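Local coordinates for protein betaine aldehyde dehydrogenase (Staphylococcus aureus subsp. aureus COL, PDB 4QTO) that catalyses the NAD-dependent oxidation of betaine aldehyde to glycine betaine, at residues T377-G382 with V400-D405; S366-A371 with M408-E413; Q35-E40 with N231-A236; T178-P183 with K204-T209. All coordinates share one frame; numbering follows the deposited sequence.

Contact 1. Residues T377-G382 with V400-D405; sequences TIAVGG and VITNCD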
loop_
_atom_site.group_PDB
_atom_site.type_symbol
_atom_site.label_atom_id
_atom_site.label_comp_id
_atom_site.label_asym_id
_atom_site.label_seq_id
_atom_site.Cartn_x
_atom_site.Cartn_y
_atom_site.Cartn_z
ATOM N N THR A 377 -40.749 -24.807 -16.442
ATOM C CA THR A 377 -41.892 -24.102 -17.031
ATOM C C THR A 377 -41.496 -22.753 -17.617
ATOM O O THR A 377 -40.841 -21.995 -16.929
ATOM C CB THR A 377 -42.932 -23.844 -15.919
ATOM O OG1 THR A 377 -43.536 -25.111 -15.553
ATOM C CG2 THR A 377 -44.007 -22.910 -16.372
ATOM N N ILE A 378 -41.890 -22.464 -18.874
ATOM C CA ILE A 378 -41.652 -21.144 -19.449
ATOM C C ILE A 378 -42.876 -20.361 -18.981
ATOM O O ILE A 378 -43.978 -20.485 -19.573
ATOM C CB ILE A 378 -41.579 -21.163 -20.984
ATOM C CG1 ILE A 378 -40.556 -22.175 -21.483
ATOM C CG2 ILE A 378 -41.264 -19.776 -21.516
ATOM C CD1 ILE A 378 -39.163 -21.983 -20.986
ATOM N N ALA A 379 -42.725 -19.598 -17.913
ATOM C CA ALA A 379 -43.840 -18.900 -17.314
ATOM C C ALA A 379 -44.368 -17.724 -18.125
ATOM O O ALA A 379 -45.571 -17.413 -18.070
ATOM C CB ALA A 379 -43.501 -18.469 -15.911
ATOM N N VAL A 380 -43.482 -17.073 -18.859
ATOM C CA VAL A 380 -43.836 -15.954 -19.717
ATOM C C VAL A 380 -42.709 -15.787 -20.730
ATOM O O VAL A 380 -41.551 -16.113 -20.428
ATOM C CB VAL A 380 -44.096 -14.662 -18.915
ATOM C CG1 VAL A 380 -42.845 -14.195 -18.204
ATOM C CG2 VAL A 380 -44.643 -13.558 -19.808
ATOM N N GLY A 381 -43.048 -15.336 -21.936
ATOM C CA GLY A 381 -42.030 -15.133 -22.982
ATOM C C GLY A 381 -41.612 -16.421 -23.634
ATOM O O GLY A 381 -42.458 -17.305 -23.903
ATOM N N GLY A 382 -40.336 -16.517 -23.969
ATOM C CA GLY A 382 -39.778 -17.714 -24.575
ATOM C C GLY A 382 -39.895 -17.837 -26.097
ATOM O O GLY A 382 -39.670 -18.899 -26.632
ATOM N N VAL A 400 -39.327 -15.602 -18.258
ATOM C CA VAL A 400 -39.138 -16.083 -16.886
ATOM C C VAL A 400 -39.379 -17.605 -16.912
ATOM O O VAL A 400 -40.409 -18.079 -17.413
ATOM C CB VAL A 400 -40.125 -15.469 -15.880
ATOM C CG1 VAL A 400 -39.868 -16.020 -14.477
ATOM C CG2 VAL A 400 -40.027 -13.949 -15.893
ATOM N N ILE A 401 -38.406 -18.347 -16.390
ATOM C CA ILE A 401 -38.482 -19.802 -16.307
ATOM C C ILE A 401 -38.618 -20.191 -14.830
ATOM O O ILE A 401 -37.803 -19.805 -14.004
ATOM C CB ILE A 401 -37.251 -20.460 -16.961
ATOM C CG1 ILE A 401 -37.199 -20.053 -18.450
ATOM C CG2 ILE A 401 -37.312 -21.969 -16.818
ATOM C CD1 ILE A 401 -36.029 -20.613 -19.247
ATOM N N THR A 402 -39.649 -20.973 -14.527
ATOM C CA THR A 402 -39.957 -21.408 -13.169
ATOM C C THR A 402 -39.948 -22.932 -13.033
ATOM O O THR A 402 -39.757 -23.656 -14.008
ATOM C CB THR A 402 -41.334 -20.881 -12.734
ATOM O OG1 THR A 402 -42.337 -21.363 -13.631
ATOM C CG2 THR A 402 -41.365 -19.362 -12.718
ATOM N N ASN A 403 -40.148 -23.413 -11.803
ATOM C CA ASN A 403 -40.210 -24.873 -11.560
ATOM C C ASN A 403 -38.904 -25.540 -12.053
ATOM O O ASN A 403 -38.925 -26.552 -12.768
ATOM C CB ASN A 403 -41.442 -25.509 -12.210
ATOM C CG ASN A 403 -41.776 -26.878 -11.629
ATOM O OD1 ASN A 403 -41.455 -27.169 -10.485
ATOM N ND2 ASN A 403 -42.463 -27.711 -12.416
ATOM N N CYS A 404 -37.782 -24.913 -11.724
ATOM C CA CYS A 404 -36.474 -25.448 -12.112
ATOM C C CYS A 404 -35.594 -25.716 -10.882
ATOM O O CYS A 404 -35.971 -25.387 -9.745
ATOM C CB CYS A 404 -35.782 -24.683 -13.277
ATOM S SG CYS A 404 -35.890 -22.914 -13.575
ATOM N N ASP A 405 -34.495 -26.436 -11.089
ATOM C CA ASP A 405 -33.613 -26.776 -10.007
ATOM C C ASP A 405 -32.194 -26.826 -10.490
ATOM O O ASP A 405 -31.916 -26.850 -11.677
ATOM C CB ASP A 405 -34.024 -28.075 -9.341
ATOM C CG ASP A 405 -33.753 -29.258 -10.184
ATOM O OD1 ASP A 405 -32.600 -29.736 -10.178
ATOM O OD2 ASP A 405 -34.724 -29.804 -10.765
HETATM O O HOH W 1 -42.519 -27.362 -14.836
#

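Contact 2. Residues S366-A371 with M408-E413; sequences SYMDVA and MRIVQE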
loop_
_atom_site.group_PDB
_atom_site.type_symbol
_atom_site.label_atom_id
_atom_site.label_comp_id
_atom_site.label_asym_id
_atom_site.label_seq_id
_atom_site.Cartn_x
_atom_site.Cartn_y
_atom_site.Cartn_z
ATOM N N SER A 366 -32.784 -22.220 -28.729
ATOM C CA SER A 366 -32.493 -23.613 -28.458
ATOM C C SER A 366 -32.556 -23.913 -26.961
ATOM O O SER A 366 -32.878 -25.022 -26.548
ATOM C CB SER A 366 -31.128 -24.023 -29.033
ATOM O OG SER A 366 -30.065 -23.444 -28.299
ATOM N N TYR A 367 -32.197 -22.929 -26.126
ATOM C CA TYR A 367 -32.261 -23.131 -24.684
ATOM C C TYR A 367 -33.689 -23.303 -24.169
ATOM O O TYR A 367 -33.902 -23.951 -23.144
ATOM C CB TYR A 367 -31.516 -22.027 -23.931
ATOM C CG TYR A 367 -30.083 -22.356 -23.706
ATOM C CD1 TYR A 367 -29.722 -23.357 -22.789
ATOM C CD2 TYR A 367 -29.058 -21.647 -24.337
ATOM C CE1 TYR A 367 -28.397 -23.667 -22.533
ATOM C CE2 TYR A 367 -27.725 -21.955 -24.088
ATOM C CZ TYR A 367 -27.397 -22.957 -23.187
ATOM O OH TYR A 367 -26.057 -23.252 -22.952
ATOM N N MET A 368 -34.650 -22.708 -24.854
ATOM C CA MET A 368 -36.039 -22.834 -24.427
ATOM C C MET A 368 -36.475 -24.305 -24.531
ATOM O O MET A 368 -37.132 -24.826 -23.646
ATOM C CB MET A 368 -36.945 -21.931 -25.243
ATOM C CG MET A 368 -36.638 -20.435 -25.173
ATOM S SD MET A 368 -36.690 -19.739 -23.522
ATOM C CE MET A 368 -34.988 -19.900 -23.036
ATOM N N ASP A 369 -36.067 -24.953 -25.608
ATOM C CA ASP A 369 -36.344 -26.361 -25.828
ATOM C C ASP A 369 -35.698 -27.204 -24.731
ATOM O O ASP A 369 -36.314 -28.122 -24.192
ATOM C CB ASP A 369 -35.802 -26.799 -27.211
ATOM C CG ASP A 369 -36.523 -26.125 -28.380
ATOM O OD1 ASP A 369 -37.705 -25.736 -28.195
ATOM O OD2 ASP A 369 -35.893 -25.989 -29.478
ATOM N N VAL A 370 -34.449 -26.888 -24.408
ATOM C CA VAL A 370 -33.730 -27.606 -23.361
ATOM C C VAL A 370 -34.440 -27.472 -22.019
ATOM O O VAL A 370 -34.642 -28.452 -21.329
ATOM C CB VAL A 370 -32.273 -27.111 -23.238
ATOM C CG1 VAL A 370 -31.600 -27.686 -22.003
ATOM C CG2 VAL A 370 -31.501 -27.469 -24.491
ATOM N N ALA A 371 -34.849 -26.258 -21.680
ATOM C CA ALA A 371 -35.570 -26.024 -20.429
ATOM C C ALA A 371 -36.835 -26.893 -20.305
ATOM O O ALA A 371 -37.084 -27.512 -19.265
ATOM C CB ALA A 371 -35.932 -24.533 -20.302
ATOM N N MET A 408 -30.487 -28.754 -13.488
ATOM C CA MET A 408 -30.817 -28.477 -14.887
ATOM C C MET A 408 -29.813 -27.675 -15.682
ATOM O O MET A 408 -29.197 -26.750 -15.162
ATOM C CB MET A 408 -32.145 -27.732 -14.950
ATOM C CG MET A 408 -33.326 -28.499 -14.406
ATOM S SD MET A 408 -34.808 -27.477 -14.458
ATOM C CE MET A 408 -36.026 -28.703 -13.924
ATOM N N ARG A 409 -29.686 -27.993 -16.971
ATOM C CA ARG A 409 -28.821 -27.204 -17.845
ATOM C C ARG A 409 -29.222 -25.728 -17.929
ATOM O O ARG A 409 -28.357 -24.849 -18.007
ATOM C CB ARG A 409 -28.820 -27.776 -19.273
ATOM C CG ARG A 409 -28.188 -29.144 -19.418
ATOM C CD ARG A 409 -28.132 -29.539 -20.897
ATOM N NE ARG A 409 -27.378 -28.568 -21.677
ATOM C CZ ARG A 409 -27.447 -28.396 -22.991
ATOM N NH1 ARG A 409 -28.262 -29.131 -23.743
ATOM N NH2 ARG A 409 -26.714 -27.449 -23.557
ATOM N N ILE A 410 -30.528 -25.455 -17.906
ATOM C CA ILE A 410 -31.011 -24.071 -18.027
ATOM C C ILE A 410 -30.558 -23.244 -16.825
ATOM O O ILE A 410 -30.417 -22.036 -16.949
ATOM C CB ILE A 410 -32.541 -24.001 -18.261
ATOM C CG1 ILE A 410 -33.021 -22.589 -18.672
ATOM C CG2 ILE A 410 -33.325 -24.495 -17.047
ATOM C CD1 ILE A 410 -32.607 -22.130 -20.044
ATOM N N VAL A 411 -30.338 -23.894 -15.687
ATOM C CA VAL A 411 -29.884 -23.201 -14.476
ATOM C C VAL A 411 -28.372 -23.122 -14.480
ATOM O O VAL A 411 -27.815 -22.086 -14.114
ATOM C CB VAL A 411 -30.393 -23.889 -13.189
ATOM C CG1 VAL A 411 -29.718 -23.285 -11.957
ATOM C CG2 VAL A 411 -31.900 -23.757 -13.102
ATOM N N GLN A 412 -27.687 -24.184 -14.908
ATOM C CA GLN A 412 -26.230 -24.206 -14.866
ATOM C C GLN A 412 -25.515 -23.433 -15.968
ATOM O O GLN A 412 -24.454 -22.858 -15.725
ATOM C CB GLN A 412 -25.740 -25.639 -14.875
ATOM C CG GLN A 412 -26.055 -26.404 -13.601
ATOM C CD GLN A 412 -25.309 -25.857 -12.400
ATOM O OE1 GLN A 412 -24.107 -25.567 -12.498
ATOM N NE2 GLN A 412 -25.985 -25.751 -11.260
ATOM N N GLU A 413 -26.113 -23.362 -17.148
ATOM C CA GLU A 413 -25.478 -22.738 -18.293
ATOM C C GLU A 413 -25.887 -21.292 -18.576
ATOM O O GLU A 413 -27.044 -20.902 -18.403
ATOM C CB GLU A 413 -25.717 -23.620 -19.531
ATOM C CG GLU A 413 -25.211 -25.036 -19.316
ATOM C CD GLU A 413 -25.483 -25.970 -20.485
ATOM O OE1 GLU A 413 -25.781 -25.493 -21.602
ATOM O OE2 GLU A 413 -25.385 -27.183 -20.271
#

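Contact 3. Residues Q35-E40 with N231-A236; sequences QYIDGE and NLILGA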
loop_
_atom_site.group_PDB
_atom_site.type_symbol
_atom_site.label_atom_id
_atom_site.label_comp_id
_atom_site.label_asym_id
_atom_site.label_seq_id
_atom_site.Cartn_x
_atom_site.Cartn_y
_atom_site.Cartn_z
ATOM N N GLN A 35 -8.233 -0.951 -40.758
ATOM C CA GLN A 35 -7.446 -1.343 -39.593
ATOM C C GLN A 35 -6.440 -0.218 -39.347
ATOM O O GLN A 35 -6.210 0.633 -40.228
ATOM C CB GLN A 35 -6.687 -2.633 -39.912
ATOM C CG GLN A 35 -7.605 -3.770 -40.288
ATOM C CD GLN A 35 -6.880 -5.074 -40.505
ATOM O OE1 GLN A 35 -6.956 -5.962 -39.653
ATOM N NE2 GLN A 35 -6.160 -5.191 -41.618
ATOM N N TYR A 36 -5.802 -0.221 -38.175
ATOM C CA TYR A 36 -4.788 0.770 -37.840
ATOM C C TYR A 36 -3.541 0.039 -37.392
ATOM O O TYR A 36 -3.535 -0.566 -36.326
ATOM C CB TYR A 36 -5.271 1.742 -36.759
ATOM C CG TYR A 36 -4.346 2.916 -36.517
ATOM C CD1 TYR A 36 -4.245 3.940 -37.435
ATOM C CD2 TYR A 36 -3.592 3.000 -35.368
ATOM C CE1 TYR A 36 -3.431 5.037 -37.195
ATOM C CE2 TYR A 36 -2.778 4.097 -35.123
ATOM C CZ TYR A 36 -2.715 5.103 -36.066
ATOM O OH TYR A 36 -1.929 6.252 -35.887
ATOM N N ILE A 37 -2.521 0.011 -38.241
ATOM C CA ILE A 37 -1.335 -0.749 -37.973
ATOM C C ILE A 37 -0.093 0.111 -38.150
ATOM O O ILE A 37 0.129 0.721 -39.223
ATOM C CB ILE A 37 -1.256 -2.001 -38.900
ATOM C CG1 ILE A 37 -2.529 -2.846 -38.780
ATOM C CG2 ILE A 37 -0.007 -2.808 -38.570
ATOM C CD1 ILE A 37 -2.567 -4.087 -39.661
ATOM N N ASP A 38 0.705 0.203 -37.107
ATOM C CA ASP A 38 1.954 0.912 -37.159
ATOM C C ASP A 38 1.790 2.346 -37.673
ATOM O O ASP A 38 2.512 2.801 -38.599
ATOM C CB ASP A 38 2.966 0.121 -38.009
ATOM C CG ASP A 38 4.412 0.411 -37.628
ATOM O OD1 ASP A 38 4.674 1.056 -36.597
ATOM O OD2 ASP A 38 5.301 -0.078 -38.349
ATOM N N GLY A 39 0.837 3.041 -37.077
ATOM C CA GLY A 39 0.576 4.449 -37.382
ATOM C C GLY A 39 -0.154 4.758 -38.682
ATOM O O GLY A 39 -0.216 5.944 -39.067
ATOM N N GLU A 40 -0.675 3.750 -39.372
ATOM C CA GLU A 40 -1.343 3.961 -40.644
ATOM C C GLU A 40 -2.663 3.231 -40.712
ATOM O O GLU A 40 -2.765 2.084 -40.223
ATOM C CB GLU A 40 -0.470 3.433 -41.796
ATOM C CG GLU A 40 0.896 4.108 -41.893
ATOM C CD GLU A 40 0.833 5.602 -42.213
ATOM O OE1 GLU A 40 -0.188 6.063 -42.788
ATOM O OE2 GLU A 40 1.846 6.313 -41.940
ATOM N N ASN A 231 -2.488 -0.376 -32.011
ATOM C CA ASN A 231 -2.827 -1.000 -33.268
ATOM C C ASN A 231 -4.215 -1.640 -33.138
ATOM O O ASN A 231 -4.575 -2.176 -32.060
ATOM C CB ASN A 231 -1.836 -2.100 -33.655
ATOM C CG ASN A 231 -0.385 -1.651 -33.611
ATOM O OD1 ASN A 231 0.190 -1.245 -34.631
ATOM N ND2 ASN A 231 0.202 -1.691 -32.429
ATOM N N LEU A 232 -4.966 -1.580 -34.220
ATOM C CA LEU A 232 -6.314 -2.108 -34.318
ATOM C C LEU A 232 -6.399 -3.086 -35.479
ATOM O O LEU A 232 -6.161 -2.716 -36.642
ATOM C CB LEU A 232 -7.306 -0.940 -34.551
ATOM C CG LEU A 232 -8.766 -1.290 -34.869
ATOM C CD1 LEU A 232 -9.418 -2.031 -33.730
ATOM C CD2 LEU A 232 -9.588 -0.043 -35.226
ATOM N N ILE A 233 -6.750 -4.323 -35.168
ATOM C CA ILE A 233 -7.000 -5.357 -36.161
ATOM C C ILE A 233 -8.501 -5.569 -36.205
ATOM O O ILE A 233 -9.165 -5.555 -35.156
ATOM C CB ILE A 233 -6.299 -6.660 -35.750
ATOM C CG1 ILE A 233 -4.783 -6.491 -35.834
ATOM C CG2 ILE A 233 -6.748 -7.836 -36.616
ATOM C CD1 ILE A 233 -4.225 -6.199 -37.193
ATOM N N LEU A 234 -9.042 -5.802 -37.392
ATOM C CA LEU A 234 -10.454 -6.025 -37.544
ATOM C C LEU A 234 -10.637 -7.385 -38.195
ATOM O O LEU A 234 -10.014 -7.665 -39.221
ATOM C CB LEU A 234 -11.095 -4.966 -38.423
ATOM C CG LEU A 234 -11.023 -3.511 -37.937
ATOM C CD1 LEU A 234 -11.550 -2.544 -38.982
ATOM C CD2 LEU A 234 -11.767 -3.311 -36.633
ATOM N N GLY A 235 -11.484 -8.190 -37.623
ATOM C CA GLY A 235 -11.756 -9.460 -38.274
ATOM C C GLY A 235 -12.191 -10.580 -37.392
ATOM O O GLY A 235 -12.299 -10.428 -36.205
ATOM N N ALA A 236 -12.372 -11.718 -38.037
ATOM C CA ALA A 236 -12.799 -12.962 -37.406
ATOM C C ALA A 236 -11.818 -13.513 -36.416
ATOM O O ALA A 236 -10.626 -13.660 -36.723
ATOM C CB ALA A 236 -12.999 -14.014 -38.493
#

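Contact 4. Residues T178-P183 with K204-T209; sequences TPWNYP and KPSEIT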
loop_
_atom_site.group_PDB
_atom_site.type_symbol
_atom_site.label_atom_id
_atom_site.label_comp_id
_atom_site.label_asym_id
_atom_site.label_seq_id
_atom_site.Cartn_x
_atom_site.Cartn_y
_atom_site.Cartn_z
ATOM N N THR A 178 -11.989 -7.963 -27.406
ATOM C CA THR A 178 -13.182 -7.498 -26.736
ATOM C C THR A 178 -14.478 -8.092 -27.303
ATOM O O THR A 178 -14.510 -8.585 -28.446
ATOM C CB THR A 178 -13.234 -5.958 -26.787
ATOM O OG1 THR A 178 -12.987 -5.546 -28.134
ATOM C CG2 THR A 178 -12.150 -5.356 -25.928
ATOM N N PRO A 179 -15.556 -8.052 -26.507
ATOM C CA PRO A 179 -16.843 -8.678 -26.875
ATOM C C PRO A 179 -17.811 -7.732 -27.555
ATOM O O PRO A 179 -17.596 -6.507 -27.612
ATOM C CB PRO A 179 -17.394 -9.091 -25.503
ATOM C CG PRO A 179 -16.999 -7.972 -24.667
ATOM C CD PRO A 179 -15.621 -7.566 -25.118
ATOM N N TRP A 180 -18.895 -8.298 -28.053
ATOM C CA TRP A 180 -19.882 -7.528 -28.749
ATOM C C TRP A 180 -20.932 -6.820 -27.917
ATOM O O TRP A 180 -21.643 -5.964 -28.436
ATOM C CB TRP A 180 -20.606 -8.417 -29.787
ATOM C CG TRP A 180 -21.139 -9.711 -29.252
ATOM C CD1 TRP A 180 -20.585 -10.953 -29.393
ATOM C CD2 TRP A 180 -22.339 -9.895 -28.477
ATOM N NE1 TRP A 180 -21.365 -11.908 -28.764
ATOM C CE2 TRP A 180 -22.448 -11.277 -28.202
ATOM C CE3 TRP A 180 -23.331 -9.034 -28.015
ATOM C CZ2 TRP A 180 -23.512 -11.807 -27.501
ATOM C CZ3 TRP A 180 -24.394 -9.573 -27.308
ATOM C CH2 TRP A 180 -24.462 -10.939 -27.049
ATOM N N ASN A 181 -21.042 -7.148 -26.644
ATOM C CA ASN A 181 -22.134 -6.552 -25.865
ATOM C C ASN A 181 -21.944 -5.079 -25.498
ATOM O O ASN A 181 -22.865 -4.263 -25.700
ATOM C CB ASN A 181 -22.534 -7.427 -24.674
ATOM C CG ASN A 181 -21.423 -7.682 -23.685
ATOM O OD1 ASN A 181 -20.236 -7.380 -23.906
ATOM N ND2 ASN A 181 -21.810 -8.240 -22.545
ATOM N N TYR A 182 -20.759 -4.752 -25.006
ATOM C CA TYR A 182 -20.409 -3.368 -24.631
ATOM C C TYR A 182 -19.029 -3.120 -25.218
ATOM O O TYR A 182 -18.008 -3.110 -24.520
ATOM C CB TYR A 182 -20.371 -3.224 -23.110
ATOM C CG TYR A 182 -21.702 -3.393 -22.449
ATOM C CD1 TYR A 182 -22.523 -2.328 -22.272
ATOM C CD2 TYR A 182 -22.132 -4.635 -22.003
ATOM C CE1 TYR A 182 -23.771 -2.469 -21.671
ATOM C CE2 TYR A 182 -23.363 -4.792 -21.387
ATOM C CZ TYR A 182 -24.170 -3.703 -21.201
ATOM O OH TYR A 182 -25.397 -3.824 -20.587
ATOM N N PRO A 183 -18.975 -2.914 -26.525
ATOM C CA PRO A 183 -17.677 -2.830 -27.195
ATOM C C PRO A 183 -16.732 -1.758 -26.701
ATOM O O PRO A 183 -15.582 -2.060 -26.367
ATOM C CB PRO A 183 -18.042 -2.593 -28.672
ATOM C CG PRO A 183 -19.414 -3.091 -28.804
ATOM C CD PRO A 183 -20.088 -2.896 -27.478
ATOM N N LYS A 204 -8.382 -6.150 -30.980
ATOM C CA LYS A 204 -9.308 -6.654 -31.997
ATOM C C LYS A 204 -10.686 -6.701 -31.385
ATOM O O LYS A 204 -10.925 -7.493 -30.474
ATOM C CB LYS A 204 -8.940 -8.048 -32.508
ATOM C CG LYS A 204 -9.831 -8.500 -33.682
ATOM C CD LYS A 204 -9.862 -9.997 -33.853
ATOM C CE LYS A 204 -10.946 -10.640 -33.015
ATOM N NZ LYS A 204 -12.335 -10.319 -33.494
ATOM N N PRO A 205 -11.610 -5.848 -31.862
ATOM C CA PRO A 205 -12.985 -5.894 -31.343
ATOM C C PRO A 205 -13.752 -7.053 -31.951
ATOM O O PRO A 205 -13.273 -7.700 -32.903
ATOM C CB PRO A 205 -13.569 -4.556 -31.789
ATOM C CG PRO A 205 -12.849 -4.276 -33.081
ATOM C CD PRO A 205 -11.457 -4.808 -32.895
ATOM N N SER A 206 -14.937 -7.332 -31.415
ATOM C CA SER A 206 -15.769 -8.379 -31.945
ATOM C C SER A 206 -16.008 -8.084 -33.418
ATOM O O SER A 206 -16.265 -6.930 -33.799
ATOM C CB SER A 206 -17.107 -8.433 -31.234
ATOM O OG SER A 206 -17.922 -9.424 -31.860
ATOM N N GLU A 207 -15.952 -9.117 -34.243
ATOM C CA GLU A 207 -16.093 -8.949 -35.678
ATOM C C GLU A 207 -17.428 -8.322 -36.045
ATOM O O GLU A 207 -17.530 -7.645 -37.047
ATOM C CB GLU A 207 -15.872 -10.291 -36.415
ATOM C CG GLU A 207 -16.877 -11.367 -36.116
ATOM C CD GLU A 207 -16.583 -12.163 -34.866
ATOM O OE1 GLU A 207 -15.654 -11.818 -34.074
ATOM O OE2 GLU A 207 -17.312 -13.163 -34.687
ATOM N N ILE A 208 -18.449 -8.520 -35.222
ATOM C CA ILE A 208 -19.763 -7.991 -35.543
ATOM C C ILE A 208 -20.074 -6.578 -35.038
ATOM O O ILE A 208 -21.061 -5.986 -35.454
ATOM C CB ILE A 208 -20.904 -8.949 -35.104
ATOM C CG1 ILE A 208 -20.818 -9.303 -33.629
ATOM C CG2 ILE A 208 -20.861 -10.240 -35.924
ATOM C CD1 ILE A 208 -22.056 -10.041 -33.133
ATOM N N THR A 209 -19.218 -6.046 -34.158
ATOM C CA THR A 209 -19.426 -4.700 -33.559
ATOM C C THR A 209 -18.134 -3.880 -33.470
ATOM O O THR A 209 -17.627 -3.614 -32.388
ATOM C CB THR A 209 -19.977 -4.836 -32.130
ATOM O OG1 THR A 209 -19.048 -5.617 -31.334
ATOM C CG2 THR A 209 -21.352 -5.481 -32.126
HETATM O O HOH W 2 -12.907 -9.640 -30.437
HETATM O O HOH W 3 -16.082 -5.431 -29.571
#

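Contact 1. Residues T377-G382 with V400-D405
Ala379 and Val380 both lie opposite Val400, which makes a classic beta bulge in an antiparallel pair. Ala379 has nearly helical backbone angles (phi -72°, psi -31°), and the register shifts there by one residue. Both polar backbone atoms of Val400 are still paired. Val400 O takes the N-H of Ala379 at 2.8 Å through a bent bond, and Val400 N donates to Val380 O at 3.1 Å. Before the bulge, Thr377 and Thr402 form a hydrogen-bonded pair. Thr377 N meets Thr402 O at 2.9 Å, and Thr402 N returns the bond to Thr377 O. The same Thr377 O also receives a CA-H contact from Ile401.

Ile378 and Ile401 lie side by side and point the same way, with Ile378 CD1 3.7 Å from Ile401 CG1. They face helix 358-373. The other face carries Thr377, Thr402, Val380 and Val400, and helix 323-337 packs against much of it. There Thr402 OG1 sits between its own backbone N and carbonyl carbon (chi1 59°), which lays it 3.4 Å from Thr377 CB. Val380 CG1 reaches across at a slant to Val400 CG2, 3.7 Å away. At the Thr377 end of the pair a water lies 2.6 Å from Thr377 OG1. Its approach to the amide of Asn403 is too short to be trusted.

Strand 377-380 is an outermost strand, within this chain, of the seven-stranded mixed sheet. The bulged antiparallel pair finishes one side of the alpha/beta catalytic domain of aldehyde dehydrogenases.

Contact 2. Residues S366-A371 with M408-E413
Tyr367 OH donates a hydrogen bond to Glu413 OE1 at 2.6 Å. Glu413 OE1 lies at the ring edge, in plane, and uses its anti lone pair. Ring and carboxylate stand nearly perpendicular, 81° apart. The syn lone pair of Glu413 OE1 takes Arg409 NH2 at 2.9 Å. Arg409 NE completes a side-on salt bridge to Glu413 OE2 at 2.8 Å, coming from 36° above the carboxylate plane. OE1 thus has two donors, which should hold the carboxylate in place and probably favour its negative charge. A bend at chi3 of Arg409 (58°) turns the guanidinium back to its partner one helical turn on.

These groups join two helices, 358-373 and the short 409-412, on one face of the catalytic-domain sheet. Glu374 accepts the backbone N-H groups of Arg409 and Ile410.

Val370 CG2 makes van der Waals contact with Arg409 NH1 at 3.7 Å, the side chains crossing at about a right angle.

The rest is apolar packing. In one of two Ile410 conformers, CG1 is 3.9 Å from Ala371 CB. Ile410 CD1 lies 4.0 Å from Tyr367 CB; the two side chains slide past each other in opposite directions. Met368, Ala371 and Ile410 also touch Ile401 on the sheet.

Contact 3. Residues Q35-E40 with N231-A236
Tyr36 and Leu232 exchange backbone hydrogen bonds as a single antiparallel bridge. Leu232 N gives to Tyr36 O at 2.7 Å, and Tyr36 N gives to Leu232 O at 3.0 Å. On each side of this bridge a side-chain amide takes over the pairing. Gln35 OE1 accepts the N-H of Leu234 at 3.1 Å, in its carbonyl plane and on a lone pair. The chain of Gln35 is extended beyond CG (chi2 -176°), which carries OE1 across to the 231-236 segment and that N-H. Asn231 OD1 accepts Asp38 N at 2.9 Å, nearly along the C=O axis.

The amide nitrogens are used as well. Asn231 ND2 donates to the carbonyls of Gly228 and Leu201, and Gln35 NE2 to Asp71. Tyr36 OH is bonded to Glu221, and Asp38 forms a salt bridge with Arg81. The type I' turn from Ile37 to Glu40 closes with backbone bonds.

Apolar contacts are few. Ile37 CD1 meets Ile233 CD1 at 3.6 Å.

Amide side chains therefore continue the bonding beyond a short strand pairing. This joins the N-terminal hairpin to the edge of the Rossmann-type sheet and gives the N-H groups of Leu234 and Asp38 partners.

Contact 4. Residues T178-P183 with K204-T209
Thr178 and Pro205 are where two irregular loops, 178-183 and 204-209, come closest, with one direct backbone bond, Thr178 N to Lys204 O at 3.3 Å. The loops follow the parallel strands 162-177 and 200-204, which helix 183-197 links in a beta-alpha-beta crossover of the Rossmann-type domain. In relatives, loops at this end of the sheet line the NAD cleft, and that is probably so here.

Two waters fill in where the backbones part. One donates to Thr178 O and to Lys204 O. The other donates to Pro179 O and accepts Ser206 N at 2.9 Å.

Thr178 OG1 sits close over Pro205 CA, at 3.2 Å. The base of the Trp180 side chain packs against the type I turn from Ser206 to Thr209, and the indole leads away from it. Trp180 CB lies 3.5 Å from Ser206 OG. CG sits between the backbone N and carbonyl carbon (chi1 51°), which turns the indole edge, in plane, to that hydroxyl. Ile208 lies alongside, pointing the same way, with CG1 3.9 Å from Trp180 CB. Further out, the indole meets His360 edge-to-face. Lys204 NZ turns back to Pro205 O at 2.8 Å and also binds Gly235 O.

Thr209 OG1 packs on Pro183 CG at 3.6 Å. Thr209 CG2 lies 3.7 Å from Trp180 O, which is buried and has no hydrogen-bonding partner in the model.

Overall arrangement
The four contacts form two pairs. Contacts 3 and 4 lie in the Rossmann-type domain, their centres about 14 Å apart, and share the region of strands 200-204 and 230-232. Along the chain, contact 4 falls between the two segments of contact 3. Contact 1 is an edge pair of the seven-stranded sheet, and the helices of contact 2 pack on it, with centres about 10 Å apart. Contact 1 likewise falls between the segments of contact 2. Contacts 1 and 3 have centres about 44 Å apart, on opposite sides of the chain's centre. Contact 4 lies nearest that centre. The two pairs thus belong to the probable NAD-binding and catalytic domains.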